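Local atomic coordinates of arsenical resistance operon trans-acting repressor (Bacteroides vulgatus, PDB entry 3KTB), a protein that probably binds DNA as the trans-acting repressor of an arsenical resistance operon, an ArsD-family protein built on a thioredoxin-like fold. Residues E8-A13 against I78-G83; P12-P17 against V46-L51. One frame throughout, in Å; residues are numbered along the deposited sequence.

Interaction 1: residues E8-A13 against I78-G83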
loop_
_atom_site.group_PDB
_atom_site.type_symbol
_atom_site.label_atom_id
_atom_site.label_comp_id
_atom_site.label_asym_id
_atom_site.label_seq_id
_atom_site.Cartn_x
_atom_site.Cartn_y
_atom_site.Cartn_z
ATOM N N GLU A 8 -18.090 19.914 9.476
ATOM C CA GLU A 8 -18.292 18.940 8.413
ATOM C C GLU A 8 -19.670 18.320 8.613
ATOM O O GLU A 8 -19.992 17.862 9.703
ATOM C CB GLU A 8 -17.232 17.847 8.498
ATOM C CG GLU A 8 -16.994 17.113 7.201
ATOM C CD GLU A 8 -15.953 16.016 7.364
ATOM O OE1 GLU A 8 -15.852 15.153 6.464
ATOM O OE2 GLU A 8 -15.243 16.014 8.400
ATOM N N ILE A 9 -20.480 18.318 7.562
ATOM C CA ILE A 9 -21.864 17.883 7.663
ATOM C C ILE A 9 -22.096 16.630 6.813
ATOM O O ILE A 9 -21.777 16.607 5.615
ATOM C CB ILE A 9 -22.828 18.999 7.195
ATOM C CG1 ILE A 9 -22.834 20.156 8.196
ATOM C CG2 ILE A 9 -24.231 18.446 7.005
ATOM C CD1 ILE A 9 -23.549 21.393 7.694
ATOM N N PHE A 10 -22.654 15.597 7.435
ATOM C CA PHE A 10 -22.974 14.349 6.737
ATOM C C PHE A 10 -24.464 14.284 6.466
ATOM O O PHE A 10 -25.256 14.037 7.373
ATOM C CB PHE A 10 -22.483 13.154 7.557
ATOM C CG PHE A 10 -20.991 13.112 7.678
ATOM C CD1 PHE A 10 -20.248 12.160 6.990
ATOM C CD2 PHE A 10 -20.321 14.078 8.422
ATOM C CE1 PHE A 10 -18.867 12.147 7.063
ATOM C CE2 PHE A 10 -18.943 14.070 8.506
ATOM C CZ PHE A 10 -18.212 13.101 7.825
ATOM N N ASP A 11 -24.857 14.563 5.229
ATOM C CA ASP A 11 -26.274 14.537 4.897
ATOM C C ASP A 11 -26.803 13.103 4.860
ATOM O O ASP A 11 -26.021 12.151 4.788
ATOM C CB ASP A 11 -26.509 15.197 3.548
ATOM C CG ASP A 11 -26.147 16.686 3.551
ATOM O OD1 ASP A 11 -26.730 17.451 4.343
ATOM O OD2 ASP A 11 -25.269 17.078 2.756
ATOM N N PRO A 12 -28.137 12.948 4.932
ATOM C CA PRO A 12 -28.752 11.688 4.507
ATOM C C PRO A 12 -28.462 11.448 3.029
ATOM O O PRO A 12 -27.839 12.300 2.372
ATOM C CB PRO A 12 -30.249 11.949 4.695
ATOM C CG PRO A 12 -30.321 12.987 5.755
ATOM C CD PRO A 12 -29.105 13.848 5.584
ATOM N N ALA A 13 -28.906 10.302 2.513
ATOM C CA ALA A 13 -28.879 10.065 1.080
ATOM C C ALA A 13 -29.928 10.972 0.440
ATOM O O ALA A 13 -31.113 10.935 0.799
ATOM C CB ALA A 13 -29.153 8.564 0.752
ATOM N N ILE A 78 -25.626 14.266 10.381
ATOM C CA ILE A 78 -24.720 14.419 11.495
ATOM C C ILE A 78 -23.770 15.558 11.167
ATOM O O ILE A 78 -23.205 15.595 10.071
ATOM C CB ILE A 78 -23.873 13.151 11.686
ATOM C CG1 ILE A 78 -24.739 11.957 12.103
ATOM C CG2 ILE A 78 -22.773 13.389 12.696
ATOM C CD1 ILE A 78 -23.978 10.642 12.119
ATOM N N THR A 79 -23.587 16.474 12.113
ATOM C CA THR A 79 -22.622 17.555 11.962
ATOM C C THR A 79 -21.466 17.382 12.926
ATOM O O THR A 79 -21.671 17.270 14.123
ATOM C CB THR A 79 -23.265 18.884 12.250
ATOM O OG1 THR A 79 -24.376 19.044 11.368
ATOM C CG2 THR A 79 -22.272 20.011 12.005
ATOM N N LEU A 80 -20.248 17.351 12.401
ATOM C CA LEU A 80 -19.070 17.285 13.256
ATOM C C LEU A 80 -18.525 18.694 13.394
ATOM O O LEU A 80 -18.477 19.445 12.423
ATOM C CB LEU A 80 -17.992 16.377 12.663
ATOM C CG LEU A 80 -18.369 14.945 12.287
ATOM C CD1 LEU A 80 -17.154 14.238 11.691
ATOM C CD2 LEU A 80 -18.922 14.184 13.487
ATOM N N VAL A 81 -18.147 19.044 14.617
ATOM C CA VAL A 81 -17.499 20.299 14.906
ATOM C C VAL A 81 -16.175 19.925 15.541
ATOM O O VAL A 81 -16.143 19.261 16.575
ATOM C CB VAL A 81 -18.347 21.163 15.847
ATOM C CG1 VAL A 81 -17.592 22.435 16.251
ATOM C CG2 VAL A 81 -19.653 21.520 15.165
ATOM N N ASP A 82 -15.095 20.334 14.876
ATOM C CA ASP A 82 -13.728 19.905 15.176
ATOM C C ASP A 82 -13.600 18.394 15.378
ATOM O O ASP A 82 -12.866 17.935 16.245
ATOM C CB ASP A 82 -13.142 20.695 16.349
ATOM C CG ASP A 82 -12.785 22.131 15.965
ATOM O OD1 ASP A 82 -12.966 23.035 16.811
ATOM O OD2 ASP A 82 -12.322 22.363 14.819
ATOM N N GLY A 83 -14.326 17.632 14.567
ATOM C CA GLY A 83 -14.210 16.186 14.546
ATOM C C GLY A 83 -15.212 15.428 15.394
ATOM O O GLY A 83 -15.357 14.214 15.236
#
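Phe10 and Ile78 face each other as a hydrogen-bonded antiparallel pair, and Glu8 with Leu80 forms the next one along the ladder. Four backbone bonds join the strands; the shortest runs from Phe10 N to Ile78 O at 2.7 Å and is almost straight, with an N-H...O angle of 173°. Between the two pairs Ile9 and Thr79 make the non-hydrogen-bonded pair, where the CA atoms close to 4.4 Å and Ile9 CG1 lies 3.7 Å from Thr79 OG1, the two side chains running alongside each other on the opposite face of the sheet.

Packing is close beside the aromatic ring. Phe10 CG stands anti to the carbonyl carbon (chi1 -65°), and the rim atom CE2 comes within 3.7 Å of Leu80 CD1, while Ile78 O sits at the ring edge in its plane. Helix 62-69 closes over this face, with Val64 touching both Phe10 and Leu80. The contact slackens toward Glu8, which is partly exposed: its extended side chain runs beside Leu80, but OE2 only reaches CD1 at 4.2 Å, and OE1 is hydrogen-bonded to His49 instead. Beyond Val81 the chain turns through exposed Asp82 into strand 84-87. This antiparallel pairing of a central strand with the first strand of a beta-hairpin belongs to the thioredoxin-like alpha/beta fold.

Interaction 2: residues P12-P17 against V46-L51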
loop_
_atom_site.group_PDB
_atom_site.type_symbol
_atom_site.label_atom_id
_atom_site.label_comp_id
_atom_site.label_asym_id
_atom_site.label_seq_id
_atom_site.Cartn_x
_atom_site.Cartn_y
_atom_site.Cartn_z
ATOM N N PRO A 12 -28.137 12.948 4.932
ATOM C CA PRO A 12 -28.752 11.688 4.507
ATOM C C PRO A 12 -28.462 11.448 3.029
ATOM O O PRO A 12 -27.839 12.300 2.372
ATOM C CB PRO A 12 -30.249 11.949 4.695
ATOM C CG PRO A 12 -30.321 12.987 5.755
ATOM C CD PRO A 12 -29.105 13.848 5.584
ATOM N N ALA A 13 -28.906 10.302 2.513
ATOM C CA ALA A 13 -28.879 10.065 1.080
ATOM C C ALA A 13 -29.928 10.972 0.440
ATOM O O ALA A 13 -31.113 10.935 0.799
ATOM C CB ALA A 13 -29.153 8.564 0.752
HETATM N N MSE A 14 -29.487 11.809 -0.488
HETATM C CA MSE A 14 -30.384 12.732 -1.155
HETATM C C MSE A 14 -30.108 12.666 -2.651
HETATM O O MSE A 14 -29.028 12.246 -3.071
HETATM C CB MSE A 14 -30.169 14.157 -0.631
HETATM C CG MSE A 14 -30.294 14.276 0.900
HETATM SE SE MSE A 14 -30.052 16.135 1.508
HETATM C CE MSE A 14 -28.247 16.489 0.809
ATOM N N CYS A 15 -31.069 13.094 -3.455
ATOM C CA CYS A 15 -30.930 13.004 -4.898
ATOM C C CYS A 15 -29.980 14.088 -5.454
ATOM O O CYS A 15 -29.558 14.020 -6.607
ATOM C CB CYS A 15 -32.307 13.039 -5.572
ATOM S SG CYS A 15 -33.253 11.488 -5.270
ATOM N N CYS A 16 -29.627 15.066 -4.626
ATOM C CA CYS A 16 -28.632 16.070 -5.007
ATOM C C CYS A 16 -27.893 16.601 -3.787
ATOM O O CYS A 16 -28.393 16.515 -2.667
ATOM C CB CYS A 16 -29.279 17.222 -5.807
ATOM S SG CYS A 16 -30.498 18.214 -4.873
ATOM N N PRO A 17 -26.692 17.153 -3.993
ATOM C CA PRO A 17 -25.858 17.534 -2.847
ATOM C C PRO A 17 -26.534 18.503 -1.873
ATOM O O PRO A 17 -26.188 18.485 -0.706
ATOM C CB PRO A 17 -24.650 18.199 -3.502
ATOM C CG PRO A 17 -24.583 17.577 -4.868
ATOM C CD PRO A 17 -25.989 17.320 -5.281
ATOM N N VAL A 46 -17.451 24.775 4.672
ATOM C CA VAL A 46 -18.161 23.727 5.393
ATOM C C VAL A 46 -18.303 22.541 4.439
ATOM O O VAL A 46 -19.061 22.600 3.470
ATOM C CB VAL A 46 -19.556 24.206 5.843
ATOM C CG1 VAL A 46 -20.265 23.106 6.601
ATOM C CG2 VAL A 46 -19.418 25.433 6.711
ATOM N N THR A 47 -17.548 21.478 4.692
ATOM C CA THR A 47 -17.543 20.311 3.815
ATOM C C THR A 47 -18.842 19.538 4.051
ATOM O O THR A 47 -19.241 19.338 5.208
ATOM C CB THR A 47 -16.287 19.420 4.086
ATOM O OG1 THR A 47 -15.098 20.142 3.727
ATOM C CG2 THR A 47 -16.345 18.131 3.284
ATOM N N ARG A 48 -19.523 19.155 2.969
ATOM C CA ARG A 48 -20.747 18.350 3.072
ATOM C C ARG A 48 -20.528 17.018 2.425
ATOM O O ARG A 48 -19.850 16.929 1.390
ATOM C CB ARG A 48 -21.863 18.949 2.247
ATOM C CG ARG A 48 -22.650 20.014 2.874
ATOM C CD ARG A 48 -23.761 20.365 1.908
ATOM N NE ARG A 48 -24.999 19.861 2.455
ATOM C CZ ARG A 48 -26.145 20.515 2.420
ATOM N NH1 ARG A 48 -26.188 21.706 1.830
ATOM N NH2 ARG A 48 -27.233 19.976 2.981
ATOM N N HIS A 49 -21.170 15.993 2.970
ATOM C CA HIS A 49 -21.243 14.719 2.274
ATOM C C HIS A 49 -22.685 14.255 2.103
ATOM O O HIS A 49 -23.547 14.504 2.958
ATOM C CB HIS A 49 -20.427 13.646 2.995
ATOM C CG HIS A 49 -19.032 14.076 3.310
ATOM N ND1 HIS A 49 -18.109 14.373 2.327
ATOM C CD2 HIS A 49 -18.409 14.286 4.494
ATOM C CE1 HIS A 49 -16.971 14.741 2.892
ATOM N NE2 HIS A 49 -17.127 14.697 4.206
ATOM N N ASN A 50 -22.928 13.572 0.991
ATOM C CA ASN A 50 -24.217 12.945 0.724
ATOM C C ASN A 50 -24.051 11.409 0.715
ATOM O O ASN A 50 -23.260 10.866 -0.066
ATOM C CB ASN A 50 -24.743 13.468 -0.619
ATOM C CG ASN A 50 -26.017 12.784 -1.066
ATOM O OD1 ASN A 50 -26.620 11.995 -0.332
ATOM N ND2 ASN A 50 -26.439 13.090 -2.289
ATOM N N LEU A 51 -24.778 10.706 1.582
ATOM C CA LEU A 51 -24.647 9.250 1.675
ATOM C C LEU A 51 -24.796 8.543 0.311
ATOM O O LEU A 51 -24.067 7.619 -0.022
ATOM C CB LEU A 51 -25.671 8.692 2.664
ATOM C CG LEU A 51 -25.697 7.169 2.811
ATOM C CD1 LEU A 51 -24.276 6.609 2.928
ATOM C CD2 LEU A 51 -26.547 6.744 4.021
#
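Asn50, from the segment 46-51, reaches with its carboxamide into the loop 12-17, which follows the first strand of the thioredoxin-like fold and carries Cys15 and Cys16. The hydrogen bonds come first. CG stands anti to the backbone N (chi1 174°), and the amide grips Met14, a selenomethionine here, by both backbone polar groups: Met14 N donates to Asn50 OD1 at 2.9 Å, and Asn50 ND2 donates to Met14 O at 2.8 Å. The second bond is the straighter at ND2 (166°), and Met14 O lies close to the Asn50 amide plane, although ND2 itself stands well above the carbonyl plane of Met14. The pair of bonds fixes which end of the amide is oxygen. OD1 also accepts from Arg52 N, a second donor to an oxygen that lies 3.0 Å from another acceptor, Pro12 O.

Apolar contact is confined to the start of the loop, where Ala13 CB meets Leu51 CB at 4.0 Å and Leu51 in turn touches Tyr58 of helix 57-60.

Two disulfides tie the loop elsewhere. Cys16 forms a disulfide with Cys21 of the same chain, and Cys15 one with Cys15 of a neighbouring subunit, so the loop held by Asn50 also takes part in joining two chains.

Charge enters through Arg48, whose NE makes a salt bridge with Asp11. The methyl CE of Met14 approaches Arg48 NH2 obliquely. Over one face of the guanidinium, above its centre, lies Pro17 O, 3.6 Å from Arg48 NE.

Overall arrangement
Strand 7-11 links the two contacts: interaction 1 lies on its antiparallel side and the strand 47-50 of interaction 2 runs parallel to it on the other, with the two centres about 10 Å apart. Pro12 and Ala13 belong to both, as the strand passes directly into the cysteine-bearing loop. His49 joins them most closely, its NE2 lying 2.6 Å from Glu8 OE1 in a probable hydrogen bond and its CD2 3.4 Å from Phe10 CE1. The principle illustrated is familiar: an inner strand of the sheet is held on both flanks, and the loop that follows it carries Cys15 and Cys16. Here a glycerol, probably from crystallisation, is weakly hydrogen-bonded to Ala13 O.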